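Local coordinates for protein FI20010p1 (Drosophila melanogaster, PDB 7CFB) that is Krimper, an extended-Tudor-domain protein that probably takes part in assembling the piRNA amplification complex for gene silencing, at residues T26-R30 against R31-N35; W69-S72 against S73-I76; L92-Y95 against G96-F99; N163-I166 against A167-H170. All coordinates share one frame; numbering follows the deposited sequence.

Three of the four contacts are turns that start a helix: contacts 1, 2 and 4 open helices 30-36, 74-80 and 166-169, while contact 3 is a beta turn leading into strand 99-103. Contacts 1 and 3 are neighbours, their centres about 12 Å apart, and they touch where Glu27 and Thr26 lie on Tyr95 and Ile33 reaches Gly96. Contacts 2 and 3 both belong to the tudor domain but stay about 8 Å apart at their nearest atoms. Contact 4 lies across the chain's centre from contact 3, about 34 Å away between centres. The structure is an apo form; a sulfate ion, probably from the crystallisation liquor, sits at contact 1.

Contact 1 (T26-R30 against R31-N35); sequences TETTR and RDIYN. With SO4 (sulfate ion), chain C.
Thr29 OG1 sits at the N-terminal end of helix 30-36 and accepts the backbone N-H of Asp32 at 3.2 Å, a fairly straight bond (159°). The same hydroxyl donates to O4 of a sulfate ion 2.8 Å away; the one hydroxyl thus accepts one bond and donates another. With chi1 at 62°, OG1 stands between its own backbone N and carbonyl carbon, the position from which it can reach forward to the Asp32 amide. Thr29 is thus the N-cap of the helix, and its carbonyl O takes the N-H of Ile33 at 3.0 Å as the helical bonds begin. The next one, Tyr34 N to Arg30 O, is long and weak.

The close-packed side faces the protein. Thr28 OG1 rests 3.5 Å from CB of Ile33, the two side chains crossing at about a right angle, and Thr28 CB meets CB of Asp32. Ile33 is buried and also touches Thr113 and Asn115 of strand 108-117. The outer side is looser and polar: sulfate O2 accepts the N-H of Arg31 at 3.2 Å, while CG of Arg31 lies 3.3 Å from O1. Amides at a helix start would probably help hold such an anion, which most likely came from the crystallisation liquor. Arg30 runs extended away from this site to a salt bridge with Asp124.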
loop_
_atom_site.group_PDB
_atom_site.type_symbol
_atom_site.label_atom_id
_atom_site.label_comp_id
_atom_site.label_asym_id
_atom_site.label_seq_id
_atom_site.Cartn_x
_atom_site.Cartn_y
_atom_site.Cartn_z
ATOM N N THR A 26 16.346 8.471 -7.824
ATOM C CA THR A 26 17.323 7.454 -7.409
ATOM C C THR A 26 16.636 6.107 -7.170
ATOM O O THR A 26 15.701 6.063 -6.428
ATOM C CB THR A 26 18.014 7.903 -6.125
ATOM O OG1 THR A 26 18.602 9.196 -6.286
ATOM C CG2 THR A 26 19.025 6.890 -5.656
ATOM N N GLU A 27 17.103 5.058 -7.828
ATOM C CA GLU A 27 16.535 3.711 -7.633
ATOM C C GLU A 27 16.901 3.225 -6.237
ATOM O O GLU A 27 17.988 3.499 -5.804
ATOM C CB GLU A 27 17.077 2.763 -8.684
ATOM C CG GLU A 27 16.629 3.102 -10.080
ATOM C CD GLU A 27 17.127 2.089 -11.079
ATOM O OE1 GLU A 27 16.723 0.935 -11.003
ATOM O OE2 GLU A 27 17.928 2.468 -11.888
ATOM N N THR A 28 16.011 2.491 -5.592
ATOM C CA THR A 28 16.254 2.002 -4.218
ATOM C C THR A 28 15.784 0.563 -4.068
ATOM O O THR A 28 15.136 0.093 -4.933
ATOM C CB THR A 28 15.529 2.866 -3.181
ATOM O OG1 THR A 28 14.143 2.838 -3.486
ATOM C CG2 THR A 28 15.975 4.308 -3.157
ATOM N N THR A 29 16.159 -0.078 -2.970
ATOM C CA THR A 29 15.700 -1.432 -2.590
ATOM C C THR A 29 14.326 -1.353 -1.914
ATOM O O THR A 29 13.885 -0.273 -1.622
ATOM C CB THR A 29 16.669 -2.099 -1.610
ATOM O OG1 THR A 29 16.725 -1.339 -0.412
ATOM C CG2 THR A 29 18.059 -2.283 -2.164
ATOM N N ARG A 30 13.717 -2.502 -1.684
ATOM C CA ARG A 30 12.398 -2.567 -1.041
ATOM C C ARG A 30 12.485 -1.977 0.369
ATOM O O ARG A 30 11.606 -1.238 0.716
ATOM C CB ARG A 30 11.888 -3.993 -1.145
ATOM C CG ARG A 30 11.668 -4.425 -2.580
ATOM C CD ARG A 30 10.996 -5.751 -2.679
ATOM N NE ARG A 30 10.548 -6.040 -4.015
ATOM C CZ ARG A 30 9.930 -7.146 -4.345
ATOM N NH1 ARG A 30 9.735 -8.078 -3.441
ATOM N NH2 ARG A 30 9.537 -7.344 -5.575
ATOM N N ARG A 31 13.541 -2.277 1.115
ATOM C CA ARG A 31 13.702 -1.703 2.469
ATOM C C ARG A 31 13.891 -0.191 2.377
ATOM O O ARG A 31 13.256 0.495 3.124
ATOM C CB ARG A 31 14.858 -2.364 3.220
ATOM C CG ARG A 31 14.602 -3.797 3.662
ATOM C CD ARG A 31 13.254 -4.132 4.291
ATOM N NE ARG A 31 12.873 -3.270 5.400
ATOM C CZ ARG A 31 11.734 -2.591 5.518
ATOM N NH1 ARG A 31 11.554 -1.831 6.574
ATOM N NH2 ARG A 31 10.781 -2.672 4.603
ATOM N N ASP A 32 14.707 0.278 1.443
ATOM C CA ASP A 32 14.992 1.720 1.323
ATOM C C ASP A 32 13.745 2.507 0.938
ATOM O O ASP A 32 13.506 3.460 1.596
ATOM C CB ASP A 32 16.134 2.008 0.354
ATOM C CG ASP A 32 17.507 1.599 0.853
ATOM O OD1 ASP A 32 17.629 1.324 2.027
ATOM O OD2 ASP A 32 18.417 1.536 0.043
ATOM N N ILE A 33 12.943 2.035 -0.017
ATOM C CA ILE A 33 11.750 2.802 -0.490
ATOM C C ILE A 33 10.773 2.991 0.668
ATOM O O ILE A 33 10.283 4.059 0.816
ATOM C CB ILE A 33 11.107 2.212 -1.759
ATOM C CG1 ILE A 33 10.007 3.112 -2.324
ATOM C CG2 ILE A 33 10.585 0.819 -1.530
ATOM C CD1 ILE A 33 10.441 4.483 -2.639
ATOM N N TYR A 34 10.609 1.979 1.500
ATOM C CA TYR A 34 9.754 2.074 2.699
ATOM C C TYR A 34 10.271 3.180 3.614
ATOM O O TYR A 34 9.471 3.902 4.123
ATOM C CB TYR A 34 9.807 0.773 3.485
ATOM C CG TYR A 34 9.051 0.861 4.772
ATOM C CD1 TYR A 34 7.682 0.797 4.768
ATOM C CD2 TYR A 34 9.691 1.086 5.967
ATOM C CE1 TYR A 34 6.950 0.906 5.925
ATOM C CE2 TYR A 34 8.977 1.171 7.135
ATOM C CZ TYR A 34 7.603 1.074 7.123
ATOM O OH TYR A 34 6.892 1.181 8.266
ATOM N N ASN A 35 11.583 3.272 3.794
ATOM C CA ASN A 35 12.233 4.325 4.613
ATOM C C ASN A 35 12.071 5.711 3.996
ATOM O O ASN A 35 12.053 6.622 4.739
ATOM C CB ASN A 35 13.667 3.969 4.996
ATOM C CG ASN A 35 13.714 2.801 5.945
ATOM O OD1 ASN A 35 12.871 2.657 6.797
ATOM N ND2 ASN A 35 14.698 1.950 5.800
HETATM S S SO4 C . 17.083 -4.766 1.003
HETATM O O1 SO4 C . 17.129 -5.357 2.337
HETATM O O2 SO4 C . 15.692 -4.592 0.588
HETATM O O3 SO4 C . 17.764 -5.651 0.064
HETATM O O4 SO4 C . 17.755 -3.469 1.025
#

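Contact 2 (W69-S72 against S73-I76); sequences WDES and SDRI
Ser73 brings two donors to one acceptor, the carbonyl O of Asp70: its hydroxyl OG at 2.6 Å and its backbone N at 2.5 Å. The hydroxyl approaches tilted 34° from the carbonyl plane. A chi1 of 74° sets OG between the backbone N and carbonyl carbon of Ser73, which brings it back to the Asp70 carbonyl. One residue on, Asp74 N donates to Glu71 O at 3.1 Å. Residues 71-73 form a short 3-10 segment, and Ser73 occupies the N-cap position of helix 74-80, although its hydroxyl is spent on the turn behind it and makes no capping bond. A water links Ser72 O to Arg75 N across the start of this helix.

The Trp69 side chain can be followed inward. Its CB leads to an indole whose six-membered part lies toward the helix. CE3 passes 3.6 Å from Ser73 OG, close to the ring plane; CZ3 then meets Ile76 CG2 at 3.7 Å, and CH2 touches the same methyl, again at the ring edge. The indole and the isoleucine cross at about a right angle, with Asp129 against both and Ile149 of helix 147-150 against Ile76. With an alanine in place of Trp69, Ile76 CG2 would probably lose its aromatic neighbour and a gap would open beside the helix start. Toward solvent, the carboxylates of Glu71 and Asp74 run side by side with OE2 and OD1 3.8 Å apart, a repulsion probably eased by the salt bridge from Asp74 to Lys78.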
loop_
_atom_site.group_PDB
_atom_site.type_symbol
_atom_site.label_atom_id
_atom_site.label_comp_id
_atom_site.label_asym_id
_atom_site.label_seq_id
_atom_site.Cartn_x
_atom_site.Cartn_y
_atom_site.Cartn_z
ATOM N N TRP A 69 -5.973 4.178 8.341
ATOM C CA TRP A 69 -7.114 4.519 7.450
ATOM C C TRP A 69 -8.051 5.474 8.186
ATOM O O TRP A 69 -9.238 5.260 8.179
ATOM C CB TRP A 69 -7.832 3.278 6.911
ATOM C CG TRP A 69 -7.098 2.599 5.806
ATOM C CD1 TRP A 69 -6.557 1.358 5.835
ATOM C CD2 TRP A 69 -6.790 3.128 4.514
ATOM N NE1 TRP A 69 -5.950 1.077 4.653
ATOM C CE2 TRP A 69 -6.067 2.146 3.828
ATOM C CE3 TRP A 69 -7.057 4.329 3.867
ATOM C CZ2 TRP A 69 -5.625 2.312 2.528
ATOM C CZ3 TRP A 69 -6.586 4.509 2.594
ATOM C CH2 TRP A 69 -5.894 3.511 1.935
ATOM N N ASP A 70 -7.464 6.480 8.866
ATOM C CA ASP A 70 -8.158 7.565 9.629
ATOM C C ASP A 70 -8.736 8.658 8.710
ATOM O O ASP A 70 -8.183 8.888 7.595
ATOM C CB ASP A 70 -7.232 8.248 10.632
ATOM C CG ASP A 70 -6.442 9.434 10.096
ATOM O OD1 ASP A 70 -6.067 9.440 8.909
ATOM O OD2 ASP A 70 -6.179 10.328 10.894
ATOM N N GLU A 71 -9.701 9.410 9.252
ATOM C CA GLU A 71 -10.502 10.411 8.504
ATOM C C GLU A 71 -9.574 11.334 7.702
ATOM O O GLU A 71 -9.969 11.749 6.679
ATOM C CB GLU A 71 -11.531 11.109 9.387
ATOM C CG GLU A 71 -12.836 10.342 9.512
ATOM C CD GLU A 71 -13.623 10.108 8.233
ATOM O OE1 GLU A 71 -14.305 9.083 8.136
ATOM O OE2 GLU A 71 -13.549 10.963 7.340
ATOM N N SER A 72 -8.343 11.591 8.142
ATOM C CA SER A 72 -7.320 12.382 7.416
ATOM C C SER A 72 -6.878 11.730 6.095
ATOM O O SER A 72 -6.351 12.429 5.276
ATOM C CB SER A 72 -6.164 12.710 8.297
ATOM O OG SER A 72 -5.354 11.590 8.541
ATOM N N SER A 73 -7.084 10.426 5.929
ATOM C CA SER A 73 -6.781 9.640 4.709
ATOM C C SER A 73 -7.985 9.637 3.754
ATOM O O SER A 73 -7.907 8.986 2.737
ATOM C CB SER A 73 -6.400 8.242 5.085
ATOM O OG SER A 73 -7.512 7.495 5.489
ATOM N N ASP A 74 -9.012 10.431 4.032
ATOM C CA ASP A 74 -10.266 10.388 3.244
ATOM C C ASP A 74 -10.014 10.611 1.751
ATOM O O ASP A 74 -10.613 9.896 0.985
ATOM C CB ASP A 74 -11.293 11.380 3.786
ATOM C CG ASP A 74 -12.664 11.221 3.167
ATOM O OD1 ASP A 74 -13.367 10.320 3.573
ATOM O OD2 ASP A 74 -12.982 11.979 2.250
ATOM N N ARG A 75 -9.119 11.502 1.373
ATOM C CA ARG A 75 -8.876 11.745 -0.070
ATOM C C ARG A 75 -8.339 10.480 -0.751
ATOM O O ARG A 75 -8.689 10.271 -1.888
ATOM C CB ARG A 75 -8.012 12.977 -0.283
ATOM C CG ARG A 75 -8.684 14.260 0.171
ATOM C CD ARG A 75 -9.390 14.972 -0.951
ATOM N NE ARG A 75 -8.486 15.614 -1.858
ATOM C CZ ARG A 75 -8.851 16.089 -3.017
ATOM N NH1 ARG A 75 -10.099 15.952 -3.394
ATOM N NH2 ARG A 75 -7.986 16.690 -3.795
ATOM N N ILE A 76 -7.478 9.722 -0.075
ATOM C CA ILE A 76 -6.938 8.460 -0.644
ATOM C C ILE A 76 -8.106 7.501 -0.826
ATOM O O ILE A 76 -8.199 6.908 -1.861
ATOM C CB ILE A 76 -5.860 7.844 0.255
ATOM C CG1 ILE A 76 -4.712 8.810 0.537
ATOM C CG2 ILE A 76 -5.392 6.520 -0.317
ATOM C CD1 ILE A 76 -3.928 8.460 1.763
HETATM O O HOH W 1 -7.745 13.333 3.191
#

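Contact 3 (L92-Y95 against G96-F99)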
loop_
_atom_site.group_PDB
_atom_site.type_symbol
_atom_site.label_atom_id
_atom_site.label_comp_id
_atom_site.label_asym_id
_atom_site.label_seq_id
_atom_site.Cartn_x
_atom_site.Cartn_y
_atom_site.Cartn_z
ATOM N N LEU A 92 5.990 7.731 -16.959
ATOM C CA LEU A 92 6.115 7.247 -15.575
ATOM C C LEU A 92 6.784 8.355 -14.779
ATOM O O LEU A 92 7.751 8.866 -15.221
ATOM C CB LEU A 92 6.991 5.995 -15.565
ATOM C CG LEU A 92 6.239 4.677 -15.678
ATOM C CD1 LEU A 92 7.156 3.551 -16.068
ATOM C CD2 LEU A 92 5.531 4.372 -14.385
ATOM N N PRO A 93 6.355 8.667 -13.552
ATOM C CA PRO A 93 7.067 9.609 -12.715
ATOM C C PRO A 93 8.430 9.076 -12.251
ATOM O O PRO A 93 8.729 7.937 -12.316
ATOM C CB PRO A 93 6.165 9.781 -11.497
ATOM C CG PRO A 93 4.818 9.436 -12.021
ATOM C CD PRO A 93 5.081 8.301 -12.975
ATOM N N ASP A 94 9.236 9.942 -11.675
ATOM C CA ASP A 94 10.581 9.516 -11.225
ATOM C C ASP A 94 10.523 8.457 -10.130
ATOM O O ASP A 94 9.561 8.375 -9.379
ATOM C CB ASP A 94 11.362 10.660 -10.597
ATOM C CG ASP A 94 11.719 11.762 -11.564
ATOM O OD1 ASP A 94 11.598 11.550 -12.739
ATOM O OD2 ASP A 94 12.107 12.806 -11.097
ATOM N N TYR A 95 11.606 7.710 -10.021
ATOM C CA TYR A 95 11.725 6.713 -8.938
ATOM C C TYR A 95 11.560 7.437 -7.604
ATOM O O TYR A 95 12.142 8.488 -7.375
ATOM C CB TYR A 95 13.085 6.026 -9.003
ATOM C CG TYR A 95 13.354 5.283 -10.281
ATOM C CD1 TYR A 95 12.729 4.090 -10.546
ATOM C CD2 TYR A 95 14.214 5.778 -11.229
ATOM C CE1 TYR A 95 12.956 3.408 -11.717
ATOM C CE2 TYR A 95 14.445 5.119 -12.414
ATOM C CZ TYR A 95 13.810 3.928 -12.656
ATOM O OH TYR A 95 14.029 3.250 -13.796
ATOM N N GLY A 96 10.701 6.886 -6.767
ATOM C CA GLY A 96 10.413 7.422 -5.434
ATOM C C GLY A 96 9.265 8.406 -5.429
ATOM O O GLY A 96 8.783 8.705 -4.371
ATOM N N ASP A 97 8.834 8.861 -6.593
ATOM C CA ASP A 97 7.708 9.816 -6.676
ATOM C C ASP A 97 6.394 9.049 -6.533
ATOM O O ASP A 97 6.322 7.943 -6.981
ATOM C CB ASP A 97 7.852 10.772 -7.855
ATOM C CG ASP A 97 8.865 11.883 -7.618
ATOM O OD1 ASP A 97 9.445 11.929 -6.553
ATOM O OD2 ASP A 97 9.070 12.683 -8.502
ATOM N N ILE A 98 5.386 9.669 -5.953
ATOM C CA ILE A 98 4.089 8.988 -5.724
ATOM C C ILE A 98 3.059 9.312 -6.816
ATOM O O ILE A 98 2.953 10.444 -7.202
ATOM C CB ILE A 98 3.599 9.301 -4.312
ATOM C CG1 ILE A 98 4.618 8.834 -3.277
ATOM C CG2 ILE A 98 2.238 8.712 -4.062
ATOM C CD1 ILE A 98 4.441 9.502 -1.976
ATOM N N PHE A 99 2.349 8.292 -7.275
ATOM C CA PHE A 99 1.298 8.390 -8.309
ATOM C C PHE A 99 0.231 7.332 -8.050
ATOM O O PHE A 99 0.229 6.741 -6.991
ATOM C CB PHE A 99 1.885 8.421 -9.713
ATOM C CG PHE A 99 2.604 7.180 -10.157
ATOM C CD1 PHE A 99 3.909 6.937 -9.778
ATOM C CD2 PHE A 99 1.980 6.271 -10.979
ATOM C CE1 PHE A 99 4.565 5.812 -10.214
ATOM C CE2 PHE A 99 2.639 5.137 -11.407
ATOM C CZ PHE A 99 3.929 4.916 -11.025
HETATM O O HOH W 2 7.478 6.426 -8.833
HETATM O O HOH W 3 11.836 11.016 -5.981
#
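Pro93 lies over one face of the Phe99 ring, its CD 3.8 Å from the ring centroid and 15° off the normal, a CH-pi contact. CG of the proline sits nearer the rim, 3.5 Å from Phe99 CD1, and the two side chains cross at about a right angle. Leu92 comes in obliquely, CD2 meeting CZ at the far end of the ring. Phe99 carries CG between its backbone N and carbonyl carbon (chi1 65°), which turns the ring back toward the proline. A serine in its place would be likely to leave Pro93 and Leu92 without the surface that both pack on.

A type II beta turn from Asp94 to Asp97 reverses the chain, closed by Asp97 N to Asp94 O at 2.9 Å. Gly96 has a positive phi (91°), where a CB would clash with Tyr95 O. The Asp94 and Asp97 carboxylates lie side by side, their OD2 atoms 4.0 Å apart; Asp94 OD1 accepts from Gly24 N, and a water joins Asp97 OD1 to Tyr95 O. Phe99, on strand 99-103, touches Ile142 of strand 142-144 and Ile112 and Ile114 of strand 108-117.

Contact 4 (N163-I166 against A167-H170); sequences NCDI and ANMH
Asp165 O accepts the backbone N-H of Met169 at 2.9 Å, and Ile166 O takes that of His170 at 3.1 Å. Both are i to i+4 bonds, and with them the short helix 166-169 begins. Both are bent, the second more so (136°).

Outward from this backbone core, the Asp165 side chain lies beside the start of the helix. CG lies anti to the backbone N (chi1 -176°), which brings OD2 to within 3.2 Å of Asn168 CB and OD1 to 3.9 Å from Ala167 CB. The Asp165 and Asn168 side chains cross at about a right angle, while the planes of their carboxylate and amide lie 35° apart. A negative charge at this end of a helix would probably be favoured by the helix dipole. Asn168 and Ala167 belong to the exposed side of the turn.

On the inner side, Met169 CG sits 3.2 Å from Asp165 O, and Cys164 SG approaches the same CG at 4.1 Å in a loose apolar contact. The methionine chain then bends at chi2 and chi3 and carries its end away from the 163-166 residues. Cys164 and Met169 both rest on Pro193 of strand 189-194, while Met169 also reaches Leu54, and Ile166 and His170 reach Val57, all on strand 49-57. Asp165 holds the N-cap position of a short helix that joins strand 157-161 to strand 176-184, consistent with the OB-fold, SN-like part of extended Tudor domains, where a helix lies between the third and fourth strands.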
loop_
_atom_site.group_PDB
_atom_site.type_symbol
_atom_site.label_atom_id
_atom_site.label_comp_id
_atom_site.label_asym_id
_atom_site.label_seq_id
_atom_site.Cartn_x
_atom_site.Cartn_y
_atom_site.Cartn_z
ATOM N N ASN A 163 3.771 -13.313 19.278
ATOM C CA ASN A 163 2.833 -14.119 20.088
ATOM C C ASN A 163 1.576 -14.426 19.280
ATOM O O ASN A 163 0.507 -14.245 19.795
ATOM C CB ASN A 163 2.539 -13.463 21.433
ATOM C CG ASN A 163 3.763 -12.953 22.163
ATOM O OD1 ASN A 163 3.713 -11.905 22.786
ATOM N ND2 ASN A 163 4.860 -13.678 22.117
ATOM N N CYS A 164 1.727 -14.795 18.019
ATOM C CA CYS A 164 0.530 -15.121 17.224
ATOM C C CYS A 164 0.904 -16.034 16.061
ATOM O O CYS A 164 2.072 -16.145 15.753
ATOM C CB CYS A 164 -0.133 -13.870 16.667
ATOM S SG CYS A 164 0.941 -12.910 15.582
ATOM N N ASP A 165 -0.107 -16.610 15.434
ATOM C CA ASP A 165 0.081 -17.479 14.256
ATOM C C ASP A 165 -0.035 -16.574 13.035
ATOM O O ASP A 165 -1.139 -16.232 12.657
ATOM C CB ASP A 165 -0.950 -18.601 14.290
ATOM C CG ASP A 165 -0.842 -19.632 13.192
ATOM O OD1 ASP A 165 0.217 -19.772 12.628
ATOM O OD2 ASP A 165 -1.834 -20.271 12.928
ATOM N N ILE A 166 1.099 -16.260 12.440
ATOM C CA ILE A 166 1.164 -15.361 11.268
ATOM C C ILE A 166 0.350 -15.971 10.143
ATOM O O ILE A 166 -0.368 -15.235 9.501
ATOM C CB ILE A 166 2.624 -15.199 10.853
ATOM C CG1 ILE A 166 3.457 -14.695 12.024
ATOM C CG2 ILE A 166 2.743 -14.308 9.648
ATOM C CD1 ILE A 166 3.707 -15.769 13.079
ATOM N N ALA A 167 0.449 -17.275 9.943
ATOM C CA ALA A 167 -0.321 -17.894 8.847
ATOM C C ALA A 167 -1.813 -17.678 9.080
ATOM O O ALA A 167 -2.514 -17.355 8.155
ATOM C CB ALA A 167 0.015 -19.358 8.767
ATOM N N ASN A 168 -2.265 -17.849 10.306
ATOM C CA ASN A 168 -3.692 -17.637 10.643
ATOM C C ASN A 168 -4.060 -16.165 10.475
ATOM O O ASN A 168 -5.142 -15.891 10.022
ATOM C CB ASN A 168 -4.099 -18.214 11.995
ATOM C CG ASN A 168 -5.602 -18.221 12.122
ATOM O OD1 ASN A 168 -6.304 -18.427 11.137
ATOM N ND2 ASN A 168 -6.110 -17.947 13.308
ATOM N N MET A 169 -3.125 -15.261 10.774
ATOM C CA MET A 169 -3.300 -13.797 10.677
ATOM C C MET A 169 -3.554 -13.385 9.223
ATOM O O MET A 169 -4.314 -12.484 9.024
ATOM C CB MET A 169 -2.086 -13.070 11.239
ATOM C CG MET A 169 -1.964 -13.160 12.733
ATOM S SD MET A 169 -3.426 -12.715 13.633
ATOM C CE MET A 169 -3.500 -10.978 13.244
ATOM N N HIS A 170 -3.002 -14.118 8.256
ATOM C CA HIS A 170 -3.139 -13.853 6.807
ATOM C C HIS A 170 -4.603 -13.853 6.375
ATOM O O HIS A 170 -4.921 -13.095 5.500
ATOM C CB HIS A 170 -2.314 -14.841 5.987
ATOM C CG HIS A 170 -2.314 -14.483 4.550
ATOM N ND1 HIS A 170 -3.362 -14.755 3.732
ATOM C CD2 HIS A 170 -1.424 -13.819 3.798
ATOM C CE1 HIS A 170 -3.115 -14.299 2.535
ATOM N NE2 HIS A 170 -1.942 -13.731 2.546
#